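Local coordinates for protein PelA (Pseudomonas aeruginosa, PDB 5TCB) that probably hydrolyses glycosidic bonds through its glycoside hydrolase domain, the part crystallised, within a longer protein that probably also has deacetylase activity, at residues Lys119-Leu124 against Ala130-Asp135; Trp45-Ala50 against Lys170-Arg175. All coordinates share one frame; numbering follows the deposited sequence.

Contact 1 (Lys119-Leu124 against Ala130-Asp135); sequences KRAAEL and AGLFLD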
# COMPACT_ATOMS: atom_id res chain seq x y z
N LYS A 119 -3.22 -5.49 16.76
CA LYS A 119 -3.12 -4.44 17.77
C LYS A 119 -2.88 -3.09 17.11
O LYS A 119 -3.48 -2.08 17.50
CB LYS A 119 -2.02 -4.80 18.77
N ARG A 120 -1.98 -3.06 16.12
CA ARG A 120 -1.71 -1.83 15.39
C ARG A 120 -2.96 -1.32 14.69
O ARG A 120 -3.25 -0.12 14.71
CB ARG A 120 -0.58 -2.08 14.39
CG ARG A 120 -0.13 -0.89 13.61
CD ARG A 120 0.58 0.11 14.49
NE ARG A 120 0.96 1.30 13.74
CZ ARG A 120 0.94 2.54 14.23
NH1 ARG A 120 0.53 2.75 15.47
NH2 ARG A 120 1.31 3.56 13.47
N ALA A 121 -3.72 -2.23 14.08
CA ALA A 121 -4.95 -1.82 13.43
C ALA A 121 -5.89 -1.18 14.43
O ALA A 121 -6.53 -0.17 14.12
CB ALA A 121 -5.62 -3.01 12.75
N ALA A 122 -6.01 -1.76 15.63
CA ALA A 122 -6.90 -1.18 16.63
C ALA A 122 -6.44 0.21 17.03
O ALA A 122 -7.27 1.12 17.23
CB ALA A 122 -6.97 -2.09 17.84
N GLU A 123 -5.13 0.40 17.19
CA GLU A 123 -4.63 1.72 17.56
C GLU A 123 -4.91 2.75 16.46
O GLU A 123 -5.30 3.88 16.76
CB GLU A 123 -3.13 1.68 17.86
CG GLU A 123 -2.79 1.01 19.19
CD GLU A 123 -3.62 1.55 20.34
OE1 GLU A 123 -3.65 2.79 20.52
OE2 GLU A 123 -4.27 0.75 21.05
N LEU A 124 -4.72 2.36 15.20
CA LEU A 124 -4.98 3.27 14.09
C LEU A 124 -6.47 3.58 13.98
O LEU A 124 -6.85 4.72 13.68
CB LEU A 124 -4.42 2.65 12.80
CG LEU A 124 -2.88 2.57 12.86
CD1 LEU A 124 -2.38 1.67 11.74
CD2 LEU A 124 -2.24 3.97 12.81
N ALA A 130 -9.75 6.26 8.64
CA ALA A 130 -10.88 5.64 7.96
C ALA A 130 -10.54 4.31 7.31
O ALA A 130 -11.44 3.60 6.85
CB ALA A 130 -11.43 6.59 6.91
N GLY A 131 -9.26 3.98 7.24
CA GLY A 131 -8.85 2.76 6.58
C GLY A 131 -7.37 2.55 6.74
O GLY A 131 -6.64 3.37 7.33
N LEU A 132 -6.92 1.41 6.17
CA LEU A 132 -5.54 1.01 6.17
C LEU A 132 -5.09 0.75 4.74
O LEU A 132 -5.85 0.18 3.95
CB LEU A 132 -5.33 -0.28 6.94
CG LEU A 132 -5.79 -0.29 8.40
CD1 LEU A 132 -5.71 -1.70 9.00
CD2 LEU A 132 -5.00 0.68 9.21
N PHE A 133 -3.88 1.18 4.43
CA PHE A 133 -3.22 0.81 3.18
C PHE A 133 -2.32 -0.36 3.49
O PHE A 133 -1.34 -0.22 4.24
CB PHE A 133 -2.44 1.97 2.57
CG PHE A 133 -1.79 1.60 1.25
CD1 PHE A 133 -2.56 1.43 0.12
CD2 PHE A 133 -0.44 1.41 1.14
CE1 PHE A 133 -2.00 1.09 -1.08
CE2 PHE A 133 0.13 1.04 -0.08
CZ PHE A 133 -0.66 0.91 -1.18
N LEU A 134 -2.66 -1.51 2.96
CA LEU A 134 -1.99 -2.77 3.31
C LEU A 134 -0.90 -3.09 2.29
O LEU A 134 -1.17 -3.45 1.14
CB LEU A 134 -3.01 -3.91 3.40
CG LEU A 134 -4.17 -3.66 4.38
CD1 LEU A 134 -5.10 -4.87 4.37
CD2 LEU A 134 -3.65 -3.38 5.78
N ASP A 135 0.35 -2.97 2.74
CA ASP A 135 1.51 -3.18 1.90
C ASP A 135 2.10 -4.57 2.13
O ASP A 135 1.70 -5.32 3.04
CB ASP A 135 2.54 -2.08 2.19
CG ASP A 135 3.57 -1.89 1.09
OD1 ASP A 135 3.39 -2.36 -0.05
OD2 ASP A 135 4.59 -1.23 1.39
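L132 meets A121 and L124 with the two prongs of its fork, and these two methyl contacts make up the interface. The CA atoms of A121 and L132 are 7.8 Å apart, close enough for one leucine to bridge helix and strand. The CD1 branch of L132 reaches the methyl of A121, with CD1 and CB separated by 4.0 Å. Its CD2 branch runs into L124, 3.8 Å from L124 CD1 and 4.1 Å from L124 CB, and the two leucines pass at a slant rather than in line. In L132 CG lies anti to the carbonyl carbon (chi1 -57°) and CD1 anti to CA, an extended form that carries the fork out from the strand to the helix. A121 and L124 are three residues apart and so lie on the same side of the helix, each offering a methyl to one prong. The other methyl of L124, CD2, rests over one face of the R120 guanidinium, 3.6 Å above its plane and toward its rim. No hydrogen bond crosses the contact; it buries 107 Å² in total and is purely apolar. It belongs to the outer layer of a (beta/alpha)8 barrel, where helix 111-126 backs strand 131-135. L162 of helix 145-165 touches both A121 and L132, while L124 also reaches A70 on the adjoining strand 67-73.

Contact 2 (Trp45-Ala50 against Lys170-Arg175); sequences WVVLEA and KLFFNR
W45 turns the edge of its indole to the face of F172, an edge-to-face pair with six-membered-ring centroids 5.1 Å apart and planes at 69°. CE3 of W45 comes within 3.7 Å of CD2 of F172, and W45 CZ3 stands above the phenyl face, offset toward its rim. Across the same six-membered ring from CE3, W45 CZ2 is 4.4 Å from K170 CD, so the aliphatic part of the lysine lies oblique to the ring. Two residues on, V47 brings its CG2 methyl to 3.7 Å from F172 CE2. The CG of F172 is anti to its backbone N (chi1 -179°), which extends the ring across to W45 and V47 together. The contact is wholly apolar and buries 199 Å². The strand axes approach no closer than 10.8 Å and run at 69° to each other, so side chains alone span the gap. This is packing inside the (beta/alpha)8 barrel between strands that are not sheet neighbours: 67-73 and 131-135 lie between them in the sheet. F69 of strand 67-73 meets the W45 ring, while A189 of strand 187-192 touches both W45 and F172.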
# COMPACT_ATOMS: atom_id res chain seq x y z
N TRP A 45 -8.92 10.38 -1.24
CA TRP A 45 -8.26 9.46 -0.32
C TRP A 45 -6.81 9.89 -0.14
O TRP A 45 -6.14 10.26 -1.13
CB TRP A 45 -8.28 8.01 -0.85
CG TRP A 45 -9.59 7.29 -0.83
CD1 TRP A 45 -10.83 7.80 -0.63
CD2 TRP A 45 -9.76 5.88 -1.03
NE1 TRP A 45 -11.77 6.80 -0.70
CE2 TRP A 45 -11.12 5.60 -0.92
CE3 TRP A 45 -8.87 4.82 -1.25
CZ2 TRP A 45 -11.63 4.31 -1.06
CZ3 TRP A 45 -9.37 3.55 -1.38
CH2 TRP A 45 -10.73 3.30 -1.27
N VAL A 46 -6.34 9.86 1.10
CA VAL A 46 -4.96 10.19 1.42
C VAL A 46 -4.39 9.07 2.28
O VAL A 46 -4.95 8.74 3.33
CB VAL A 46 -4.83 11.54 2.14
CG1 VAL A 46 -3.37 11.87 2.36
CG2 VAL A 46 -5.45 12.63 1.31
N VAL A 47 -3.27 8.49 1.84
CA VAL A 47 -2.56 7.46 2.57
C VAL A 47 -1.32 8.07 3.21
O VAL A 47 -0.51 8.71 2.53
CB VAL A 47 -2.17 6.30 1.65
CG1 VAL A 47 -1.44 5.21 2.46
CG2 VAL A 47 -3.39 5.72 0.92
N LEU A 48 -1.18 7.88 4.52
CA LEU A 48 -0.16 8.54 5.32
C LEU A 48 0.61 7.53 6.16
O LEU A 48 0.08 6.49 6.56
CB LEU A 48 -0.79 9.55 6.28
CG LEU A 48 -1.65 10.57 5.56
CD1 LEU A 48 -2.95 10.75 6.27
CD2 LEU A 48 -0.88 11.85 5.42
N GLU A 49 1.84 7.89 6.49
CA GLU A 49 2.56 7.22 7.57
C GLU A 49 2.10 7.86 8.87
O GLU A 49 2.45 9.01 9.18
CB GLU A 49 4.07 7.33 7.36
CG GLU A 49 4.90 6.82 8.54
CD GLU A 49 4.46 5.46 9.04
OE1 GLU A 49 4.52 4.45 8.30
OE2 GLU A 49 4.03 5.40 10.21
N ALA A 50 1.32 7.10 9.64
CA ALA A 50 0.68 7.62 10.85
C ALA A 50 1.68 8.09 11.91
O ALA A 50 1.33 8.91 12.77
CB ALA A 50 -0.25 6.54 11.41
N LYS A 170 -11.72 0.79 6.08
CA LYS A 170 -11.61 0.38 4.68
C LYS A 170 -10.23 -0.17 4.43
O LYS A 170 -9.24 0.42 4.87
CB LYS A 170 -11.86 1.57 3.75
CG LYS A 170 -13.27 2.10 3.78
CD LYS A 170 -13.44 3.22 2.78
CE LYS A 170 -14.85 3.75 2.79
NZ LYS A 170 -15.75 2.85 2.05
N LEU A 171 -10.15 -1.30 3.73
CA LEU A 171 -8.87 -1.94 3.43
C LEU A 171 -8.50 -1.67 1.97
O LEU A 171 -9.18 -2.11 1.04
CB LEU A 171 -8.93 -3.44 3.74
CG LEU A 171 -9.31 -3.80 5.19
CD1 LEU A 171 -9.26 -5.29 5.38
CD2 LEU A 171 -8.45 -3.07 6.22
N PHE A 172 -7.41 -0.94 1.80
CA PHE A 172 -6.90 -0.49 0.51
C PHE A 172 -5.66 -1.35 0.28
O PHE A 172 -4.62 -1.16 0.92
CB PHE A 172 -6.63 1.01 0.60
CG PHE A 172 -6.12 1.68 -0.64
CD1 PHE A 172 -6.02 1.05 -1.86
CD2 PHE A 172 -5.75 3.01 -0.54
CE1 PHE A 172 -5.52 1.73 -2.96
CE2 PHE A 172 -5.26 3.72 -1.63
CZ PHE A 172 -5.14 3.08 -2.85
N PHE A 173 -5.80 -2.36 -0.57
CA PHE A 173 -4.73 -3.34 -0.77
C PHE A 173 -3.69 -2.78 -1.74
O PHE A 173 -4.04 -2.19 -2.77
CB PHE A 173 -5.26 -4.62 -1.41
CG PHE A 173 -5.97 -5.58 -0.49
CD1 PHE A 173 -6.63 -5.18 0.65
CD2 PHE A 173 -5.99 -6.93 -0.82
CE1 PHE A 173 -7.30 -6.11 1.44
CE2 PHE A 173 -6.66 -7.84 -0.06
CZ PHE A 173 -7.32 -7.44 1.07
N ASN A 174 -2.41 -3.00 -1.44
CA ASN A 174 -1.34 -2.91 -2.45
C ASN A 174 -1.21 -4.28 -3.10
O ASN A 174 -0.68 -5.22 -2.50
CB ASN A 174 -0.02 -2.44 -1.85
CG ASN A 174 0.97 -2.01 -2.92
OD1 ASN A 174 0.63 -1.99 -4.11
ND2 ASN A 174 2.18 -1.64 -2.53
N ARG A 175 -1.73 -4.42 -4.32
CA ARG A 175 -1.75 -5.72 -5.02
C ARG A 175 -2.49 -6.72 -4.12
O ARG A 175 -3.61 -6.44 -3.67
CB ARG A 175 -0.36 -6.15 -5.42
CG ARG A 175 0.33 -5.26 -6.39
CD ARG A 175 1.67 -5.80 -6.75
NE ARG A 175 2.37 -4.97 -7.73
CZ ARG A 175 3.07 -5.45 -8.74
NH1 ARG A 175 3.20 -6.76 -8.94
NH2 ARG A 175 3.67 -4.59 -9.57

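Contacts 1 and 2 use opposite sides of the barrel wall, their centres about 9 Å apart: L132 faces the outer helix, whereas the next residue, F133, faces the interior. There F133 CB lies 3.4 Å from V47 CG1, and its ring packs edge-to-face with F172. Strands 131-135 and 170-174 are parallel neighbours, joined by a probable hydrogen bond from L132 N to K170 O (2.8 Å). At their C-terminal ends, D135 OD1 and N174 ND2 are 2.8 Å apart, also probably bonded; the Y71 hydroxyl also hydrogen-bonds D135 OD2, and E193 OE2 accepts from N174 ND2. (Beta/alpha)8 enzymes carry their active sites at this end, so this polar cluster is consistent with a place in or near the catalytic cleft.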